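Local structure of alginase (Pseudoalteromonas, 4Q8K) at residues N255-V260 with T278-E283; G219-I224 with Y239-D244; V212-S217 with E283-R288. The protein probably cleaves alginate as a polysaccharide lyase of family 18, its catalytic domain carrying a bound calcium ion. One frame throughout, in Å; residues are numbered along the deposited sequence.

Contact 1: N255-V260 with T278-E283; sequences NGIFDV and TMTSGE. With CA (calcium ion), chain B.
Gly-256 and Ser-281 are joined by a water rather than directly, at the open end of a beta hairpin in the concanavalin-like fold of the lyase. The water donates to Gly-256 O and accepts from Ser-281 N, two atoms that at 4.1 Å are too far apart to bond each other. Gly-256 has a positive phi of 86°, at which a side chain would collide with the carbonyl oxygen of the residue before it.

Further along, Phe-258 and Met-279 form an antiparallel hydrogen-bonded pair, with Phe-258 N 2.8 Å from Met-279 O and Met-279 N returning the bond to Phe-258 O. Their side chains share one face of the sheet. Met-279 CG, set between its backbone N and carbonyl carbon (chi1 63°), lies 4.1 Å from Phe-258 CB, while the rim of the ring is turned to Met-279 O and Ser-281 N. Met-279 SD passes across Val-260, 4.0 Å from its CG2. Met-216 and Val-214 of strand 204-216 pack on this same apolar group.

On the other face Ile-257 CG2 rests 3.8 Å from Thr-278 CB, and Thr-278 CG2 lies alongside Asp-259 OD1. That carboxylate is pinned by the backbone N-H groups of Asp-250 and Ser-251, and a calcium-bound water also approaches its OD2.

Asp-242, Asp-250 and Val-252 complete the metal site, to which Ile-257 brings its carbonyl oxygen. Asn-255 opens an Asx turn here, and its OD1 binds calcium at 2.4 Å. The same OD1 accepts from Ile-257 N, which lies above the carbonyl plane.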
# COMPACT_ATOMS: atom_id res chain seq x y z
N ASN A 255 14.09 3.55 13.89
CA ASN A 255 14.39 2.70 15.04
C ASN A 255 13.93 1.25 14.88
O ASN A 255 14.01 0.46 15.82
CB ASN A 255 13.82 3.29 16.34
CG ASN A 255 12.33 3.12 16.45
OD1 ASN A 255 11.66 2.87 15.46
ND2 ASN A 255 11.80 3.24 17.66
N GLY A 256 13.47 0.89 13.69
CA GLY A 256 13.12 -0.49 13.40
C GLY A 256 11.70 -0.84 13.81
O GLY A 256 11.21 -1.93 13.51
N ILE A 257 11.04 0.08 14.51
CA ILE A 257 9.65 -0.13 14.89
C ILE A 257 8.76 0.59 13.89
O ILE A 257 8.72 1.82 13.86
CB ILE A 257 9.35 0.39 16.31
CG1 ILE A 257 10.24 -0.34 17.33
CG2 ILE A 257 7.87 0.20 16.65
CD1 ILE A 257 10.02 0.12 18.77
N PHE A 258 8.07 -0.16 13.05
CA PHE A 258 7.27 0.44 12.01
C PHE A 258 5.87 0.74 12.53
O PHE A 258 5.24 -0.12 13.13
CB PHE A 258 7.18 -0.49 10.80
CG PHE A 258 8.52 -0.79 10.19
CD1 PHE A 258 9.28 -1.85 10.65
CD2 PHE A 258 9.03 0.03 9.20
CE1 PHE A 258 10.52 -2.12 10.09
CE2 PHE A 258 10.28 -0.22 8.65
CZ PHE A 258 11.03 -1.30 9.10
N ASP A 259 5.41 1.96 12.31
CA ASP A 259 4.02 2.31 12.54
C ASP A 259 3.19 1.77 11.39
O ASP A 259 3.58 1.85 10.22
CB ASP A 259 3.86 3.83 12.59
CG ASP A 259 4.50 4.43 13.82
OD1 ASP A 259 4.05 4.10 14.94
OD2 ASP A 259 5.46 5.20 13.68
N VAL A 260 2.04 1.20 11.72
CA VAL A 260 1.10 0.78 10.70
C VAL A 260 -0.11 1.66 10.89
O VAL A 260 -0.71 1.69 11.97
CB VAL A 260 0.68 -0.69 10.85
CG1 VAL A 260 -0.33 -1.06 9.77
CG2 VAL A 260 1.90 -1.60 10.81
N THR A 278 1.94 -1.27 15.65
CA THR A 278 3.36 -1.22 15.35
C THR A 278 3.89 -2.64 15.17
O THR A 278 3.29 -3.60 15.65
CB THR A 278 4.17 -0.55 16.48
OG1 THR A 278 3.96 -1.26 17.71
CG2 THR A 278 3.76 0.90 16.66
N MET A 279 5.02 -2.77 14.47
CA MET A 279 5.63 -4.07 14.24
C MET A 279 7.12 -3.90 14.03
O MET A 279 7.58 -2.82 13.67
CB MET A 279 5.04 -4.74 13.00
CG MET A 279 5.29 -3.98 11.70
SD MET A 279 4.38 -4.67 10.29
CE MET A 279 4.88 -6.40 10.40
N THR A 280 7.86 -4.98 14.26
CA THR A 280 9.26 -5.02 13.88
C THR A 280 9.43 -5.90 12.64
O THR A 280 8.57 -6.73 12.32
CB THR A 280 10.18 -5.48 15.05
OG1 THR A 280 9.81 -6.80 15.48
CG2 THR A 280 10.06 -4.51 16.23
N SER A 281 10.53 -5.69 11.94
CA SER A 281 10.81 -6.44 10.72
C SER A 281 10.74 -7.95 10.98
O SER A 281 11.37 -8.46 11.91
CB SER A 281 12.18 -6.06 10.18
OG SER A 281 12.42 -6.70 8.94
N GLY A 282 9.98 -8.66 10.15
CA GLY A 282 9.83 -10.09 10.31
C GLY A 282 8.51 -10.48 10.96
O GLY A 282 8.12 -11.65 10.95
N GLU A 283 7.81 -9.51 11.53
CA GLU A 283 6.53 -9.80 12.17
C GLU A 283 5.39 -9.82 11.15
O GLU A 283 5.57 -9.40 10.01
CB GLU A 283 6.26 -8.81 13.30
CG GLU A 283 7.14 -9.05 14.52
CD GLU A 283 6.76 -8.20 15.71
OE1 GLU A 283 6.84 -8.71 16.85
OE2 GLU A 283 6.37 -7.03 15.51
CA CA B . 9.83 3.89 14.24
O HOH W 1 12.76 -4.14 12.88
O HOH W 2 8.07 5.35 13.22

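Contact 2: G219-I224 with Y239-D244; sequences GGKTII and YVSDTD. With CA (calcium ion), chain B; SO4 (sulfate ion), chain C.
Lys-221 stretches out fully beside Ser-241, flanked by Tyr-239 and Thr-243, on one face of a beta hairpin formed by strands 221-228 and 234-241. With CG anti to the backbone N (chi1 172°) and an extended chain beyond it, its CD lies 3.6 Å from Ser-241 OG. Thr-243 CG2 meets the same CD. Further out, CE passes Tyr-239 at a slant, 3.7 Å from CD2 of the ring.

Ile-223 is placed differently against that ring: it runs alongside, pointing the same way, and lays CG1 over the face, 4.1 Å from the ring centroid in a CH-pi contact. Tyr-261 of strand 257-265 also stacks with Tyr-239.

Thr-222 and Val-240, the hydrogen-bonded pair between these residues, turn to the other face. There Thr-222 CG2 sits beside Val-240 CB, and Ile-224 CD1 crosses Val-240 CG2 at 4.0 Å. Phe-285 and Leu-287 of strand 284-292 pack on Ile-224, so this face belongs to the interior of the fold.

Just past the end of strand 234-241 and ahead of strand 221-228, the Asp-242 carboxylate meets Gly-219. OD2 takes the Gly-219 N-H at 2.7 Å, from above the carboxylate plane, and also that of Gly-256, while OD1 binds calcium at 2.4 Å.

The two polar sites thus differ. Metal and two N-H groups would hold Asp-242 firmly as a carboxylate. At the tips of the Lys-221 and Tyr-239 side chains, Lys-221 NZ, 2.6 Å from sulfate O1, and Tyr-239 OH, donating to sulfate O3, grip one anion that probably came from the crystallisation liquor. The pair offers an anion two donors; whether a substrate carboxylate uses the site is not established here.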
# COMPACT_ATOMS: atom_id res chain seq x y z
N GLY A 219 13.96 2.57 8.92
CA GLY A 219 13.68 3.83 8.25
C GLY A 219 12.82 3.69 7.01
O GLY A 219 12.40 4.69 6.42
N GLY A 220 12.54 2.45 6.62
CA GLY A 220 11.73 2.20 5.44
C GLY A 220 10.29 2.68 5.60
O GLY A 220 9.77 2.74 6.72
N LYS A 221 9.66 3.05 4.49
CA LYS A 221 8.25 3.45 4.48
C LYS A 221 7.59 3.00 3.19
O LYS A 221 8.04 3.33 2.09
CB LYS A 221 8.14 4.97 4.61
CG LYS A 221 6.73 5.53 4.43
CD LYS A 221 6.73 7.01 4.71
CE LYS A 221 5.36 7.63 4.51
NZ LYS A 221 5.36 9.10 4.81
N THR A 222 6.50 2.24 3.32
CA THR A 222 5.81 1.75 2.13
C THR A 222 4.30 1.88 2.26
O THR A 222 3.77 1.93 3.38
CB THR A 222 6.14 0.28 1.86
OG1 THR A 222 5.43 -0.15 0.69
CG2 THR A 222 5.75 -0.59 3.05
N ILE A 223 3.63 1.94 1.12
CA ILE A 223 2.17 1.84 1.08
C ILE A 223 1.82 0.44 0.59
O ILE A 223 2.27 0.02 -0.48
CB ILE A 223 1.55 2.92 0.15
CG1 ILE A 223 1.87 4.33 0.66
CG2 ILE A 223 0.02 2.74 0.02
CD1 ILE A 223 1.47 5.41 -0.32
N ILE A 224 1.03 -0.30 1.38
CA ILE A 224 0.77 -1.71 1.08
C ILE A 224 -0.64 -1.96 0.55
O ILE A 224 -0.96 -3.05 0.09
CB ILE A 224 1.03 -2.65 2.29
CG1 ILE A 224 0.07 -2.36 3.45
CG2 ILE A 224 2.49 -2.58 2.78
CD1 ILE A 224 0.15 -3.38 4.55
N TYR A 239 -0.20 2.32 5.45
CA TYR A 239 1.26 2.45 5.47
C TYR A 239 1.91 1.53 6.48
O TYR A 239 1.35 1.22 7.54
CB TYR A 239 1.68 3.86 5.89
CG TYR A 239 1.26 5.01 5.02
CD1 TYR A 239 -0.05 5.45 5.02
CD2 TYR A 239 2.20 5.69 4.23
CE1 TYR A 239 -0.44 6.52 4.25
CE2 TYR A 239 1.81 6.78 3.46
CZ TYR A 239 0.49 7.18 3.47
OH TYR A 239 0.09 8.25 2.70
N VAL A 240 3.14 1.15 6.16
CA VAL A 240 4.06 0.56 7.11
C VAL A 240 5.31 1.45 7.07
O VAL A 240 5.97 1.56 6.04
CB VAL A 240 4.40 -0.89 6.76
CG1 VAL A 240 5.39 -1.47 7.75
CG2 VAL A 240 3.13 -1.74 6.71
N SER A 241 5.60 2.12 8.18
CA SER A 241 6.40 3.34 8.13
C SER A 241 7.29 3.52 9.36
O SER A 241 6.82 3.42 10.49
CB SER A 241 5.45 4.54 8.00
OG SER A 241 6.13 5.78 8.08
N ASP A 242 8.56 3.83 9.13
CA ASP A 242 9.52 3.98 10.23
C ASP A 242 10.07 5.40 10.24
O ASP A 242 11.27 5.61 10.17
CB ASP A 242 10.65 2.95 10.10
CG ASP A 242 11.58 2.92 11.32
OD1 ASP A 242 11.22 3.51 12.35
OD2 ASP A 242 12.68 2.31 11.25
N THR A 243 9.17 6.38 10.33
CA THR A 243 9.56 7.79 10.25
C THR A 243 9.28 8.56 11.54
O THR A 243 8.73 8.02 12.50
CB THR A 243 8.81 8.54 9.14
OG1 THR A 243 7.47 8.79 9.57
CG2 THR A 243 8.82 7.75 7.84
N ASP A 244 9.63 9.85 11.52
CA ASP A 244 9.40 10.74 12.65
C ASP A 244 8.08 11.48 12.52
O ASP A 244 7.82 12.43 13.27
CB ASP A 244 10.54 11.76 12.75
CG ASP A 244 11.41 11.57 13.98
OD1 ASP A 244 11.17 10.61 14.74
OD2 ASP A 244 12.34 12.38 14.18
CA CA B . 9.83 3.89 14.24
S SO4 C . 2.65 11.14 2.89
O1 SO4 C . 3.20 10.31 3.94
O2 SO4 C . 3.67 12.05 2.37
O3 SO4 C . 2.21 10.23 1.82
O4 SO4 C . 1.51 11.91 3.38
O HOH W 3 5.37 8.78 7.79
O HOH W 2 8.07 5.35 13.22

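Contact 3: V212-S217 with E283-R288; sequences VKVEMS and ETFNLR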
# COMPACT_ATOMS: atom_id res chain seq x y z
N VAL A 212 -0.26 -10.37 6.44
CA VAL A 212 0.85 -9.59 5.90
C VAL A 212 2.09 -9.66 6.77
O VAL A 212 2.08 -9.25 7.93
CB VAL A 212 0.46 -8.09 5.75
CG1 VAL A 212 1.61 -7.31 5.10
CG2 VAL A 212 -0.82 -7.92 4.96
N LYS A 213 3.18 -10.17 6.20
CA LYS A 213 4.47 -10.16 6.88
C LYS A 213 5.34 -9.10 6.23
O LYS A 213 5.39 -8.98 5.01
CB LYS A 213 5.13 -11.54 6.80
CG LYS A 213 6.51 -11.63 7.44
CD LYS A 213 7.09 -13.04 7.30
CE LYS A 213 8.54 -13.10 7.79
NZ LYS A 213 9.12 -14.47 7.74
N VAL A 214 6.02 -8.30 7.04
CA VAL A 214 6.85 -7.23 6.49
C VAL A 214 8.28 -7.38 7.00
O VAL A 214 8.51 -7.49 8.19
CB VAL A 214 6.31 -5.83 6.86
CG1 VAL A 214 7.19 -4.75 6.26
CG2 VAL A 214 4.86 -5.66 6.37
N GLU A 215 9.23 -7.41 6.07
CA GLU A 215 10.65 -7.41 6.41
C GLU A 215 11.26 -6.22 5.69
O GLU A 215 11.21 -6.15 4.46
CB GLU A 215 11.31 -8.71 5.94
CG GLU A 215 10.76 -9.97 6.58
CD GLU A 215 11.18 -11.22 5.81
OE1 GLU A 215 12.26 -11.76 6.12
OE2 GLU A 215 10.44 -11.63 4.89
N MET A 216 11.80 -5.28 6.45
CA MET A 216 12.28 -4.03 5.85
C MET A 216 13.34 -3.36 6.70
O MET A 216 13.26 -3.37 7.93
CB MET A 216 11.11 -3.07 5.62
CG MET A 216 11.49 -1.72 5.00
SD MET A 216 10.15 -0.90 4.09
CE MET A 216 8.88 -0.78 5.36
N SER A 217 14.32 -2.75 6.03
CA SER A 217 15.38 -2.01 6.71
C SER A 217 14.84 -0.87 7.57
O SER A 217 13.83 -0.25 7.23
CB SER A 217 16.33 -1.40 5.68
OG SER A 217 16.79 -2.38 4.77
N GLU A 283 7.81 -9.51 11.53
CA GLU A 283 6.53 -9.80 12.17
C GLU A 283 5.39 -9.82 11.15
O GLU A 283 5.57 -9.40 10.01
CB GLU A 283 6.26 -8.81 13.30
CG GLU A 283 7.14 -9.05 14.52
CD GLU A 283 6.76 -8.20 15.71
OE1 GLU A 283 6.84 -8.71 16.85
OE2 GLU A 283 6.37 -7.03 15.51
N THR A 284 4.23 -10.32 11.58
CA THR A 284 3.10 -10.51 10.69
C THR A 284 1.84 -9.96 11.34
O THR A 284 1.69 -10.05 12.56
CB THR A 284 2.90 -12.01 10.37
OG1 THR A 284 4.08 -12.55 9.76
CG2 THR A 284 1.70 -12.22 9.45
N PHE A 285 0.95 -9.38 10.54
CA PHE A 285 -0.33 -8.91 11.05
C PHE A 285 -1.44 -9.20 10.05
O PHE A 285 -1.17 -9.59 8.91
CB PHE A 285 -0.28 -7.41 11.39
CG PHE A 285 -0.11 -6.51 10.19
CD1 PHE A 285 1.15 -6.23 9.68
CD2 PHE A 285 -1.21 -5.90 9.60
CE1 PHE A 285 1.29 -5.38 8.58
CE2 PHE A 285 -1.07 -5.06 8.52
CZ PHE A 285 0.18 -4.79 8.00
N ASN A 286 -2.69 -9.03 10.48
CA ASN A 286 -3.82 -9.23 9.59
C ASN A 286 -4.37 -7.90 9.11
O ASN A 286 -4.58 -6.98 9.90
CB ASN A 286 -4.92 -10.02 10.31
CG ASN A 286 -5.96 -10.58 9.35
OD1 ASN A 286 -5.72 -11.58 8.69
ND2 ASN A 286 -7.12 -9.93 9.29
N LEU A 287 -4.59 -7.81 7.80
CA LEU A 287 -5.12 -6.60 7.20
C LEU A 287 -6.48 -6.85 6.56
O LEU A 287 -6.63 -7.76 5.75
CB LEU A 287 -4.15 -6.05 6.14
CG LEU A 287 -4.62 -4.79 5.40
CD1 LEU A 287 -4.71 -3.60 6.34
CD2 LEU A 287 -3.65 -4.48 4.25
N ARG A 288 -7.46 -6.05 6.92
CA ARG A 288 -8.77 -6.10 6.26
C ARG A 288 -9.20 -4.71 5.83
O ARG A 288 -9.31 -3.80 6.65
CB ARG A 288 -9.84 -6.74 7.16
CG ARG A 288 -11.17 -6.98 6.45
CD ARG A 288 -12.06 -7.95 7.25
NE ARG A 288 -13.24 -8.38 6.48
CZ ARG A 288 -14.44 -7.84 6.61
NH1 ARG A 288 -15.47 -8.27 5.89
NH2 ARG A 288 -14.61 -6.86 7.49
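Val-212 and Phe-285 form an antiparallel hydrogen-bonded pair between strands whose axes lie 136° apart, and only two bridges, this one and Lys-213 with Thr-284, link the segments. Val-212 N reaches Phe-285 O at 2.7 Å, and Phe-285 N answers to Val-212 O. A third bond, from Val-214 N to Glu-283 O at 3.2 Å, is longer, with the nitrogen lying in line with the carbonyl.

Strands 204-216 and 284-292 are neighbours in one sheet of the sandwich. On its inner face Phe-285 lies beside Val-212, its CG between the backbone N and the carbonyl carbon (chi1 67°). Val-212 CB stands over the ring, 3.9 Å above its plane and displaced toward the rim. Val-214 CG2 meets the ring edge at 4.2 Å from CE1. Val-212 CG2 turns instead to Leu-287 CB. Phe-301 stacks with Phe-285. An alanine in place of Phe-285 would probably leave a gap beside Val-212 and Val-214 and deprive Phe-301 of its stacking partner.

The other face is more polar: Thr-284 OG1 lies 3.3 Å from Lys-213 CB, and the extended lysine chain carries its amino group away.

Backbone bonds thus set the pairing here, while the apolar side chains of Val-212, Val-214, Phe-285 and Leu-287 gather on the inner face, consistent with packing against the facing sheet, and Lys-213 and Thr-284 lie on the other.

In the fold
Followed from the N terminus, the chain opens contact 3 at 212-217 and turns at once into contact 2, whose hairpin closes when 239-244 returns along 219-224. Contact 1 comes next, closing a second hairpin as 278-283 meets 255-260. Contact 3 closes last, at 283-288, and therefore encloses the other two, which follow one another without crossing. Contacts 1 and 2 belong to neighbouring strands of one sheet and share the calcium and one of its waters. Contact 3 lies in the other sheet and shares Glu-283 with contact 1. Ser-281 OG bonds to Met-216 N, and Thr-222 CG2 packs on Met-216 CE, so the sheets are joined at the end of strand 204-216 and through the core.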